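Local coordinates for exopolysaccharide biosynthesis protein (Pantoea stewartii subsp. stewartii DC283, PDB 6TGF) that modifies biofilm glycans, probably by hydrolysis of exopolysaccharide, as a trimer built on a phage-tailspike-like parallel beta-helix, at residues I461-L466 / T482-L487; T179-E184 / F224-V229; E287-F292 / E321-W326; E562-S567 / S639-I644. All blocks are in the same frame, centred on the assembly; numbering follows the deposited sequence.

The four contacts are strung out along an elongated chain and none touches another. Contacts 1 and 3 are successive-coil pairings of the parallel beta-helix, their centres about 35 Å apart. Contact 2 belongs to the N-terminal side, its centre about 34 Å from that of contact 3, while contact 4 lies in an antiparallel sheet of the C-terminal part, its centre about 35 Å from that of contact 1. Contacts 2 and 4 stand on opposite sides of the chain's centre, with centres about 93 Å apart. Contacts 1, 3 and 4 take part in the trimer interface. The ethanediol molecules at contacts 1 and 3 probably come from the crystallisation liquor and do not by themselves identify an active site.

Contact 1 of 4, residues I461-L466 / T482-L487. With EDO (1,2-ethanediol), chain C.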
# COMPACT_ATOMS: atom_id res chain seq x y z
N ILE B 461 -3.69 -2.13 13.04
CA ILE B 461 -5.07 -2.12 12.47
C ILE B 461 -5.45 -0.68 12.14
O ILE B 461 -5.85 0.06 13.06
CB ILE B 461 -6.07 -2.79 13.43
CG1 ILE B 461 -5.58 -4.18 13.87
CG2 ILE B 461 -7.46 -2.85 12.80
CD1 ILE B 461 -6.52 -4.92 14.80
N ASP B 462 -5.32 -0.29 10.86
CA ASP B 462 -5.78 1.01 10.31
C ASP B 462 -7.08 0.81 9.54
O ASP B 462 -7.12 -0.09 8.67
CB ASP B 462 -4.73 1.64 9.39
CG ASP B 462 -3.47 2.11 10.09
OD1 ASP B 462 -3.55 2.46 11.29
OD2 ASP B 462 -2.42 2.12 9.43
N ALA B 463 -8.10 1.62 9.84
CA ALA B 463 -9.37 1.73 9.09
C ALA B 463 -10.07 0.37 9.01
O ALA B 463 -10.51 -0.01 7.91
CB ALA B 463 -9.09 2.30 7.72
N LEU B 464 -10.18 -0.33 10.14
CA LEU B 464 -11.07 -1.52 10.29
C LEU B 464 -12.47 -1.01 10.66
O LEU B 464 -12.57 -0.17 11.57
CB LEU B 464 -10.52 -2.48 11.34
CG LEU B 464 -11.30 -3.78 11.53
CD1 LEU B 464 -11.28 -4.63 10.26
CD2 LEU B 464 -10.77 -4.58 12.70
N SER B 465 -13.49 -1.49 9.95
CA SER B 465 -14.92 -1.18 10.20
C SER B 465 -15.67 -2.48 10.52
O SER B 465 -15.68 -3.37 9.65
CB SER B 465 -15.54 -0.46 9.04
OG SER B 465 -14.92 0.80 8.84
N LEU B 466 -16.24 -2.58 11.72
CA LEU B 466 -17.21 -3.63 12.11
C LEU B 466 -18.58 -2.97 12.28
O LEU B 466 -18.69 -2.06 13.13
CB LEU B 466 -16.75 -4.30 13.41
CG LEU B 466 -15.32 -4.86 13.40
CD1 LEU B 466 -14.88 -5.24 14.80
CD2 LEU B 466 -15.21 -6.05 12.47
N THR B 482 -3.70 0.56 16.84
CA THR B 482 -4.89 0.82 15.97
C THR B 482 -5.07 2.32 15.71
O THR B 482 -4.69 3.13 16.57
CB THR B 482 -6.16 0.22 16.59
OG1 THR B 482 -6.64 1.09 17.61
CG2 THR B 482 -5.93 -1.16 17.17
N ARG B 483 -5.64 2.65 14.54
CA ARG B 483 -6.12 4.01 14.18
C ARG B 483 -7.46 3.91 13.44
O ARG B 483 -7.60 3.01 12.59
CB ARG B 483 -5.10 4.73 13.29
CG ARG B 483 -3.79 5.07 13.97
CD ARG B 483 -2.92 5.96 13.11
NE ARG B 483 -2.60 5.33 11.83
CZ ARG B 483 -2.05 5.95 10.79
NH1 ARG B 483 -1.74 7.24 10.86
NH2 ARG B 483 -1.80 5.27 9.69
N GLN B 484 -8.39 4.81 13.76
CA GLN B 484 -9.67 5.03 13.02
C GLN B 484 -10.45 3.71 12.93
O GLN B 484 -10.87 3.34 11.81
CB GLN B 484 -9.37 5.62 11.64
CG GLN B 484 -10.54 6.41 11.06
CD GLN B 484 -10.22 6.99 9.70
OE1 GLN B 484 -9.94 8.18 9.56
NE2 GLN B 484 -10.25 6.15 8.68
N THR B 485 -10.65 3.03 14.06
CA THR B 485 -11.54 1.85 14.19
C THR B 485 -12.99 2.34 14.21
O THR B 485 -13.31 3.17 15.09
CB THR B 485 -11.20 1.01 15.43
OG1 THR B 485 -9.81 0.69 15.39
CG2 THR B 485 -12.02 -0.26 15.51
N ASN B 486 -13.80 1.87 13.27
CA ASN B 486 -15.22 2.29 13.08
C ASN B 486 -16.14 1.15 13.53
O ASN B 486 -16.28 0.17 12.76
CB ASN B 486 -15.49 2.69 11.63
CG ASN B 486 -16.94 3.03 11.37
OD1 ASN B 486 -17.48 2.67 10.33
ND2 ASN B 486 -17.58 3.72 12.30
N LEU B 487 -16.74 1.27 14.71
CA LEU B 487 -17.70 0.29 15.29
C LEU B 487 -19.11 0.90 15.28
O LEU B 487 -19.31 1.94 15.94
CB LEU B 487 -17.26 -0.06 16.71
CG LEU B 487 -15.78 -0.42 16.88
CD1 LEU B 487 -15.44 -0.63 18.35
CD2 LEU B 487 -15.41 -1.65 16.07
C1 EDO C . -15.55 6.08 15.45
O1 EDO C . -16.09 5.74 14.20
C2 EDO C . -16.43 5.72 16.59
O2 EDO C . -16.70 4.33 16.67
O HOH W 1 -8.92 0.43 12.58
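The guanidinium of Arg-483 meets Asp-462 with its edge: the two carboxylate oxygens lie near the guanidinium plane, while the carboxylate group itself is turned by 61°, and the nitrogens come to it from above its own plane. This side-on salt bridge joins two adjacent coils of the parallel beta-helix. Arg-483 NE donates to Asp-462 OD1 at 3.1 Å and Arg-483 NH2 to Asp-462 OD2 at 3.2 Å, and a bend at chi3 (-60°) turns NE toward the acid. Both groups are buried and have further partners: Arg-483 also bridges to Asp-462 of the second subunit, and Asp-462 to Arg-483 of the third, so opposite charges are shared around the trimer interface and probably offset the closeness of the arginines.

The backbones run parallel in exact register. Arg-483 N donates to Ile-461 O and Ala-463 N to Arg-483 O; beyond the corner, Asn-486 N donates to Leu-464 O at 2.9 Å, and Leu-466 N to Asn-486 O. At the corner itself Ala-463 and Gln-484 both take a left-handed backbone conformation, so one coil repeats the bend of the other. The one like pair, Leu-466 and Leu-487, lies side by side, pointing the same way, with Leu-466 CD1 3.8 Å from Leu-487 CD2, a fit that suits branched aliphatic chains. A water occupies the bend, accepting from Leu-464 N at 2.8 Å, donating to Arg-483 O at 2.9 Å, and lying 3.0 Å from Thr-485 OG1.

Contact 2 of 4, residues T179-E184 / F224-V229; sequences TRPLFE and FHWRRV
Thr-179, Arg-180 and Pro-181 lie against two aromatic rings, Phe-224 and Trp-226, on one strand. Arg-180 touches Phe-224 with its backbone: its CA sits over the centre of the ring, 3.8 Å from the centroid, in a CH-pi contact. Pro-181 then fits between the aromatics. Its CD packs 3.5 Å from Phe-224 CD1, while its CG lies over one face of the indole, 3.9 Å from the centroid of the six-membered ring and offset toward the rim. At the indole's edge, Trp-226 NE1 donates to Thr-179 O at 2.9 Å, with the oxygen in the ring plane. NE1 lies nearly in line with the Thr-179 C=O (169°), though the N-H is bent, 149° at the hydrogen.

Phe-224 CG stands between its backbone N and carbonyl carbon (chi1 67°), which turns the ring to the loop, and Trp-226 is backed by Phe-204. Strand 224-228 lies between strands 202-207 and 218-221 of a mixed sheet, whereas residues 179-184 form the loop that follows helix 173-176. Thr-179 OG1 bonds to Asp-175 O of that helix, and Arg-180 O to Asn-55 of helix 53-57.

Proline suits the middle position because it offers CH groups to the rings and brings no backbone N-H needing an acceptor. Thr-179 to Pro-181 are therefore held on these two rings chiefly by CH-pi and apolar contacts, with the indole N-H supplying direction and satisfying a buried carbonyl.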
# COMPACT_ATOMS: atom_id res chain seq x y z
N THR B 179 -3.03 -39.75 -35.61
CA THR B 179 -2.38 -39.29 -36.86
C THR B 179 -0.86 -39.39 -36.72
O THR B 179 -0.28 -38.54 -36.01
CB THR B 179 -2.79 -37.86 -37.21
OG1 THR B 179 -4.22 -37.81 -37.29
CG2 THR B 179 -2.19 -37.37 -38.51
N ARG B 180 -0.23 -40.38 -37.36
CA ARG B 180 1.25 -40.51 -37.43
C ARG B 180 1.79 -39.37 -38.31
O ARG B 180 1.28 -39.14 -39.40
CB ARG B 180 1.66 -41.87 -37.99
CG ARG B 180 3.15 -42.02 -38.26
CD ARG B 180 3.56 -43.44 -38.60
NE ARG B 180 4.16 -44.13 -37.46
CZ ARG B 180 5.45 -44.41 -37.32
NH1 ARG B 180 6.33 -44.05 -38.24
NH2 ARG B 180 5.87 -45.04 -36.24
N PRO B 181 2.82 -38.62 -37.85
CA PRO B 181 3.48 -37.63 -38.70
C PRO B 181 4.06 -38.26 -39.98
O PRO B 181 4.48 -39.40 -39.92
CB PRO B 181 4.61 -37.06 -37.83
CG PRO B 181 4.21 -37.38 -36.41
CD PRO B 181 3.39 -38.65 -36.49
N LEU B 182 4.05 -37.51 -41.09
CA LEU B 182 4.65 -37.94 -42.38
C LEU B 182 6.16 -38.12 -42.21
O LEU B 182 6.70 -39.11 -42.74
CB LEU B 182 4.35 -36.90 -43.46
CG LEU B 182 2.93 -36.91 -44.03
CD1 LEU B 182 2.73 -35.78 -45.03
CD2 LEU B 182 2.60 -38.25 -44.67
N PHE B 183 6.80 -37.19 -41.48
CA PHE B 183 8.26 -37.16 -41.23
C PHE B 183 8.56 -36.38 -39.95
O PHE B 183 7.65 -35.70 -39.43
CB PHE B 183 8.99 -36.55 -42.44
CG PHE B 183 8.40 -35.24 -42.91
CD1 PHE B 183 8.76 -34.04 -42.31
CD2 PHE B 183 7.50 -35.20 -43.96
CE1 PHE B 183 8.22 -32.84 -42.75
CE2 PHE B 183 6.97 -34.00 -44.40
CZ PHE B 183 7.32 -32.82 -43.79
N GLU B 184 9.80 -36.49 -39.46
CA GLU B 184 10.31 -35.76 -38.27
C GLU B 184 10.30 -34.25 -38.57
O GLU B 184 11.02 -33.83 -39.51
CB GLU B 184 11.72 -36.25 -37.91
CG GLU B 184 12.30 -35.62 -36.65
CD GLU B 184 11.64 -36.06 -35.36
OE1 GLU B 184 11.27 -37.24 -35.25
OE2 GLU B 184 11.50 -35.21 -34.45
N PHE B 224 5.00 -42.32 -31.86
CA PHE B 224 5.11 -40.91 -32.31
C PHE B 224 4.43 -39.99 -31.29
O PHE B 224 3.71 -40.48 -30.40
CB PHE B 224 4.47 -40.72 -33.69
CG PHE B 224 2.98 -40.91 -33.72
CD1 PHE B 224 2.12 -39.86 -33.43
CD2 PHE B 224 2.43 -42.14 -34.04
CE1 PHE B 224 0.75 -40.04 -33.45
CE2 PHE B 224 1.05 -42.31 -34.07
CZ PHE B 224 0.21 -41.26 -33.78
N HIS B 225 4.65 -38.68 -31.44
CA HIS B 225 3.98 -37.61 -30.65
C HIS B 225 4.00 -36.30 -31.45
O HIS B 225 4.73 -36.22 -32.45
CB HIS B 225 4.64 -37.46 -29.27
CG HIS B 225 5.93 -36.71 -29.28
ND1 HIS B 225 7.15 -37.33 -29.43
CD2 HIS B 225 6.19 -35.39 -29.13
CE1 HIS B 225 8.11 -36.42 -29.39
NE2 HIS B 225 7.54 -35.23 -29.20
N TRP B 226 3.19 -35.33 -31.00
CA TRP B 226 3.14 -33.95 -31.52
C TRP B 226 3.46 -32.98 -30.38
O TRP B 226 2.84 -33.11 -29.31
CB TRP B 226 1.77 -33.65 -32.13
CG TRP B 226 1.41 -34.53 -33.29
CD1 TRP B 226 0.76 -35.73 -33.22
CD2 TRP B 226 1.67 -34.29 -34.68
NE1 TRP B 226 0.60 -36.25 -34.48
CE2 TRP B 226 1.15 -35.39 -35.39
CE3 TRP B 226 2.29 -33.26 -35.39
CZ2 TRP B 226 1.23 -35.49 -36.78
CZ3 TRP B 226 2.37 -33.36 -36.77
CH2 TRP B 226 1.85 -34.46 -37.45
N ARG B 227 4.42 -32.07 -30.59
CA ARG B 227 4.84 -31.04 -29.61
C ARG B 227 4.23 -29.70 -30.02
O ARG B 227 4.45 -29.29 -31.18
CB ARG B 227 6.36 -31.00 -29.51
CG ARG B 227 6.92 -29.87 -28.64
CD ARG B 227 8.32 -30.13 -28.11
NE ARG B 227 8.99 -31.24 -28.79
CZ ARG B 227 9.40 -32.38 -28.22
NH1 ARG B 227 9.25 -32.59 -26.92
NH2 ARG B 227 9.98 -33.31 -28.96
N ARG B 228 3.49 -29.06 -29.12
CA ARG B 228 2.86 -27.73 -29.32
C ARG B 228 3.97 -26.69 -29.55
O ARG B 228 4.97 -26.73 -28.80
CB ARG B 228 2.00 -27.34 -28.12
CG ARG B 228 1.20 -26.06 -28.31
CD ARG B 228 0.36 -25.71 -27.10
NE ARG B 228 -1.02 -25.45 -27.51
CZ ARG B 228 -2.04 -26.29 -27.37
NH1 ARG B 228 -1.87 -27.48 -26.81
NH2 ARG B 228 -3.24 -25.94 -27.79
N VAL B 229 3.81 -25.83 -30.55
CA VAL B 229 4.71 -24.66 -30.80
C VAL B 229 4.27 -23.54 -29.85
O VAL B 229 3.20 -22.95 -30.08
CB VAL B 229 4.68 -24.20 -32.27
CG1 VAL B 229 5.59 -23.01 -32.51
CG2 VAL B 229 5.03 -25.34 -33.22

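Contact 3 of 4, residues E287-F292 / E321-W326; sequences EEQRRF and EVSARW. With EDO (1,2-ethanediol), chain D.
Arg-291 and Trp-326 carry the main side-chain contact, lying side by side and pointing the same way. The arginine chain bends at chi2 and chi3, and one face of its guanidinium rests on the CZ3 corner of the indole, with NH1 3.6 Å from Trp-326 CZ3; the planes are 64° apart, so the groups are not stacked flat. A long flexible chain ending in a flat group suits this covering of one corner, while Arg-325 CG lies over a face of the indole, offset toward the rim. Arg-325 NH2 also donates to O1 of an ethanediol, probably from the crystallisation liquor, at 3.2 Å.

Among apolar contacts, Phe-292 crosses Trp-326 at a slant, its CE1 3.9 Å from Trp-326 CB.

The backbone bonds are those of parallel strands in adjacent beta-helix coils. Arg-290 N donates to Ser-323 O at 2.9 Å, Arg-325 N to Arg-290 O at 3.3 Å, and Trp-326 N to Arg-291 O at 2.9 Å. Both chains turn a corner here, at Arg-291 and at Arg-325 and Trp-326.

Around this corner, Trp-326 stacks on Phe-357 of strand 356-366 and meets Tyr-304 and Phe-305 of the third subunit edge-to-face, while Arg-290 packs on Tyr-259 and Gln-263 of helix 252-265.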
# COMPACT_ATOMS: atom_id res chain seq x y z
N GLU B 287 0.61 -34.40 0.34
CA GLU B 287 1.68 -35.27 0.90
C GLU B 287 3.05 -34.82 0.38
O GLU B 287 3.83 -34.31 1.20
CB GLU B 287 1.41 -36.75 0.60
CG GLU B 287 0.19 -37.30 1.33
CD GLU B 287 -1.15 -37.09 0.65
OE1 GLU B 287 -1.19 -37.14 -0.60
OE2 GLU B 287 -2.15 -36.87 1.36
N GLU B 288 3.33 -34.99 -0.92
CA GLU B 288 4.62 -34.59 -1.54
C GLU B 288 4.83 -33.08 -1.34
O GLU B 288 3.97 -32.30 -1.80
CB GLU B 288 4.67 -34.95 -3.03
CG GLU B 288 5.43 -36.24 -3.31
CD GLU B 288 6.47 -36.17 -4.42
OE1 GLU B 288 6.78 -35.05 -4.87
OE2 GLU B 288 6.98 -37.24 -4.81
N GLN B 289 5.93 -32.72 -0.68
CA GLN B 289 6.32 -31.31 -0.36
C GLN B 289 7.01 -30.71 -1.59
O GLN B 289 8.03 -31.28 -2.03
CB GLN B 289 7.25 -31.29 0.85
CG GLN B 289 6.93 -30.21 1.86
CD GLN B 289 7.75 -30.35 3.12
OE1 GLN B 289 7.50 -31.23 3.95
NE2 GLN B 289 8.74 -29.49 3.27
N ARG B 290 6.47 -29.61 -2.13
CA ARG B 290 6.98 -28.93 -3.35
C ARG B 290 7.43 -27.51 -2.99
O ARG B 290 7.20 -27.08 -1.84
CB ARG B 290 5.91 -28.93 -4.44
CG ARG B 290 5.54 -30.32 -4.93
CD ARG B 290 4.53 -30.25 -6.05
NE ARG B 290 3.98 -31.55 -6.42
CZ ARG B 290 3.04 -32.20 -5.74
NH1 ARG B 290 2.54 -31.70 -4.62
NH2 ARG B 290 2.62 -33.38 -6.18
N ARG B 291 8.05 -26.81 -3.95
CA ARG B 291 8.52 -25.41 -3.80
C ARG B 291 7.35 -24.45 -4.09
O ARG B 291 7.05 -23.62 -3.22
CB ARG B 291 9.69 -25.12 -4.75
CG ARG B 291 11.03 -25.69 -4.30
CD ARG B 291 12.00 -24.68 -3.72
NE ARG B 291 12.26 -23.54 -4.59
CZ ARG B 291 13.15 -22.58 -4.35
NH1 ARG B 291 13.88 -22.60 -3.24
NH2 ARG B 291 13.31 -21.59 -5.21
N PHE B 292 6.73 -24.60 -5.26
CA PHE B 292 5.76 -23.63 -5.84
C PHE B 292 4.40 -24.27 -6.08
O PHE B 292 4.33 -25.44 -6.53
CB PHE B 292 6.30 -23.08 -7.17
CG PHE B 292 6.83 -21.67 -7.11
CD1 PHE B 292 7.89 -21.34 -6.27
CD2 PHE B 292 6.28 -20.68 -7.90
CE1 PHE B 292 8.38 -20.04 -6.23
CE2 PHE B 292 6.77 -19.38 -7.85
CZ PHE B 292 7.82 -19.07 -7.02
N GLU B 321 -6.01 -29.15 -2.62
CA GLU B 321 -5.20 -29.67 -1.48
C GLU B 321 -3.72 -29.60 -1.87
O GLU B 321 -3.21 -30.59 -2.43
CB GLU B 321 -5.59 -31.10 -1.13
CG GLU B 321 -6.94 -31.21 -0.45
CD GLU B 321 -6.94 -30.89 1.04
OE1 GLU B 321 -5.93 -30.35 1.53
OE2 GLU B 321 -7.96 -31.18 1.69
N VAL B 322 -3.06 -28.48 -1.58
CA VAL B 322 -1.65 -28.20 -1.99
C VAL B 322 -0.72 -28.40 -0.78
O VAL B 322 -1.21 -28.36 0.36
CB VAL B 322 -1.50 -26.79 -2.59
CG1 VAL B 322 -2.50 -26.55 -3.71
CG2 VAL B 322 -1.61 -25.69 -1.54
N SER B 323 0.56 -28.61 -1.06
CA SER B 323 1.66 -28.70 -0.06
C SER B 323 2.93 -28.09 -0.67
O SER B 323 3.79 -28.85 -1.16
CB SER B 323 1.88 -30.13 0.38
OG SER B 323 2.97 -30.21 1.29
N ALA B 324 3.03 -26.76 -0.65
CA ALA B 324 4.12 -25.96 -1.25
C ALA B 324 4.60 -24.89 -0.26
O ALA B 324 3.78 -24.42 0.56
CB ALA B 324 3.65 -25.34 -2.54
N ARG B 325 5.88 -24.51 -0.34
CA ARG B 325 6.50 -23.44 0.49
C ARG B 325 5.96 -22.07 0.04
O ARG B 325 5.64 -21.25 0.91
CB ARG B 325 8.03 -23.49 0.40
CG ARG B 325 8.73 -22.48 1.29
CD ARG B 325 10.22 -22.74 1.44
NE ARG B 325 10.93 -21.72 2.21
CZ ARG B 325 10.91 -21.61 3.54
NH1 ARG B 325 10.21 -22.44 4.28
NH2 ARG B 325 11.61 -20.64 4.12
N TRP B 326 5.88 -21.85 -1.28
CA TRP B 326 5.36 -20.61 -1.90
C TRP B 326 4.03 -20.90 -2.62
O TRP B 326 3.99 -21.86 -3.41
CB TRP B 326 6.39 -20.00 -2.86
CG TRP B 326 7.56 -19.38 -2.16
CD1 TRP B 326 7.62 -18.14 -1.60
CD2 TRP B 326 8.85 -19.98 -1.95
NE1 TRP B 326 8.86 -17.92 -1.05
CE2 TRP B 326 9.63 -19.04 -1.25
CE3 TRP B 326 9.42 -21.22 -2.27
CZ2 TRP B 326 10.95 -19.29 -0.88
CZ3 TRP B 326 10.73 -21.47 -1.90
CH2 TRP B 326 11.48 -20.52 -1.22
C1 EDO D . 14.42 -18.91 1.38
O1 EDO D . 13.10 -18.86 1.88
C2 EDO D . 14.49 -18.98 -0.10
O2 EDO D . 15.65 -18.41 -0.67

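Contact 4 of 4, residues E562-S567 / S639-I644; sequences EVFGQS and SAAIMI
Met-643 lies alongside both Glu-562 and Phe-564, all three side chains pointing the same way from one face of the sheet. The thioether chain bends at chi3 (-55°), which brings its methyl between the two neighbours: Met-643 CE is 3.4 Å from Phe-564 CB and 3.4 Å from Glu-562 CD. Glu-562 has CG anti to the backbone N and is extended beyond, which brings the carboxylate itself level with that methyl, CE resting against CD and both oxygens. The buried acid is met by Arg-590 through OE1 and by Lys-645 of the second subunit through OE2, which would probably favour the charged form. Ala-641 CB lies at the edge of the Phe-564 ring, near its plane.

The strands pair antiparallel within a five-stranded sheet of the C-terminal part of the chain, strand 558-564 lying between 637-646 and 589-597. Glu-562 with Met-643 and Phe-564 with Ala-641 are hydrogen-bonded pairs; Met-643 N donates to Glu-562 O at 2.9 Å and Phe-564 N to Ala-641 O at 2.8 Å. Between them Val-563 and Ile-642 form a non-hydrogen-bonded pair with side chains on the other face, where Val-563 CG1 packs 3.8 Å from Ala-640 CB. Next along the chain, Gly-565 has a positive phi of 116°; a CB there would point at the other strand, clashing with Ser-639 O, and be jammed against Phe-564 O.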
# COMPACT_ATOMS: atom_id res chain seq x y z
N GLU B 562 -5.66 23.04 35.75
CA GLU B 562 -4.36 23.58 36.20
C GLU B 562 -3.95 24.73 35.27
O GLU B 562 -3.70 24.45 34.08
CB GLU B 562 -3.29 22.49 36.22
CG GLU B 562 -1.90 22.99 36.59
CD GLU B 562 -0.81 21.94 36.49
OE1 GLU B 562 0.36 22.30 36.71
OE2 GLU B 562 -1.13 20.78 36.18
N VAL B 563 -3.92 25.96 35.78
CA VAL B 563 -3.32 27.14 35.09
C VAL B 563 -1.84 27.18 35.46
O VAL B 563 -1.50 27.81 36.48
CB VAL B 563 -4.04 28.45 35.45
CG1 VAL B 563 -3.44 29.65 34.72
CG2 VAL B 563 -5.54 28.37 35.18
N PHE B 564 -1.00 26.50 34.67
CA PHE B 564 0.47 26.40 34.88
C PHE B 564 1.14 27.68 34.35
O PHE B 564 0.72 28.17 33.29
CB PHE B 564 1.04 25.16 34.20
CG PHE B 564 2.53 25.02 34.33
CD1 PHE B 564 3.10 24.68 35.55
CD2 PHE B 564 3.37 25.23 33.24
CE1 PHE B 564 4.48 24.56 35.68
CE2 PHE B 564 4.74 25.11 33.37
CZ PHE B 564 5.29 24.78 34.59
N GLY B 565 2.15 28.16 35.07
CA GLY B 565 2.83 29.45 34.81
C GLY B 565 2.63 30.40 35.98
O GLY B 565 1.92 30.02 36.93
N GLN B 566 3.21 31.60 35.91
CA GLN B 566 3.24 32.56 37.05
C GLN B 566 2.98 33.99 36.58
O GLN B 566 3.09 34.25 35.36
CB GLN B 566 4.58 32.48 37.78
CG GLN B 566 5.75 33.00 36.97
CD GLN B 566 6.93 33.33 37.86
OE1 GLN B 566 7.69 32.45 38.25
NE2 GLN B 566 7.09 34.60 38.17
N SER B 567 2.66 34.88 37.53
CA SER B 567 2.59 36.35 37.36
C SER B 567 3.97 36.96 37.62
O SER B 567 4.71 36.39 38.45
CB SER B 567 1.53 36.95 38.26
OG SER B 567 1.61 38.36 38.28
N SER B 639 2.84 34.00 30.02
CA SER B 639 2.45 32.71 29.39
C SER B 639 1.92 31.75 30.46
O SER B 639 2.70 31.36 31.34
CB SER B 639 3.61 32.11 28.64
OG SER B 639 4.75 31.97 29.49
N ALA B 640 0.63 31.39 30.37
CA ALA B 640 -0.06 30.45 31.28
C ALA B 640 -0.66 29.30 30.47
O ALA B 640 -1.53 29.56 29.63
CB ALA B 640 -1.12 31.18 32.07
N ALA B 641 -0.19 28.07 30.72
CA ALA B 641 -0.62 26.83 30.03
C ALA B 641 -1.80 26.21 30.79
O ALA B 641 -1.67 25.99 32.00
CB ALA B 641 0.54 25.87 29.94
N ILE B 642 -2.91 25.97 30.08
CA ILE B 642 -4.14 25.32 30.64
C ILE B 642 -3.99 23.80 30.46
O ILE B 642 -3.86 23.35 29.31
CB ILE B 642 -5.42 25.87 29.99
CG1 ILE B 642 -5.85 27.22 30.58
CG2 ILE B 642 -6.56 24.86 30.10
CD1 ILE B 642 -4.73 28.22 30.76
N MET B 643 -3.99 23.06 31.57
CA MET B 643 -3.85 21.58 31.60
C MET B 643 -4.91 21.01 32.55
O MET B 643 -5.08 21.57 33.65
CB MET B 643 -2.44 21.18 32.04
CG MET B 643 -1.36 21.74 31.12
SD MET B 643 0.34 21.34 31.60
CE MET B 643 0.35 21.96 33.29
N ILE B 644 -5.62 19.97 32.11
CA ILE B 644 -6.91 19.52 32.73
C ILE B 644 -6.83 18.02 33.07
O ILE B 644 -6.25 17.26 32.28
CB ILE B 644 -8.09 19.83 31.79
CG1 ILE B 644 -8.10 21.30 31.36
CG2 ILE B 644 -9.41 19.42 32.43
CD1 ILE B 644 -9.17 21.67 30.36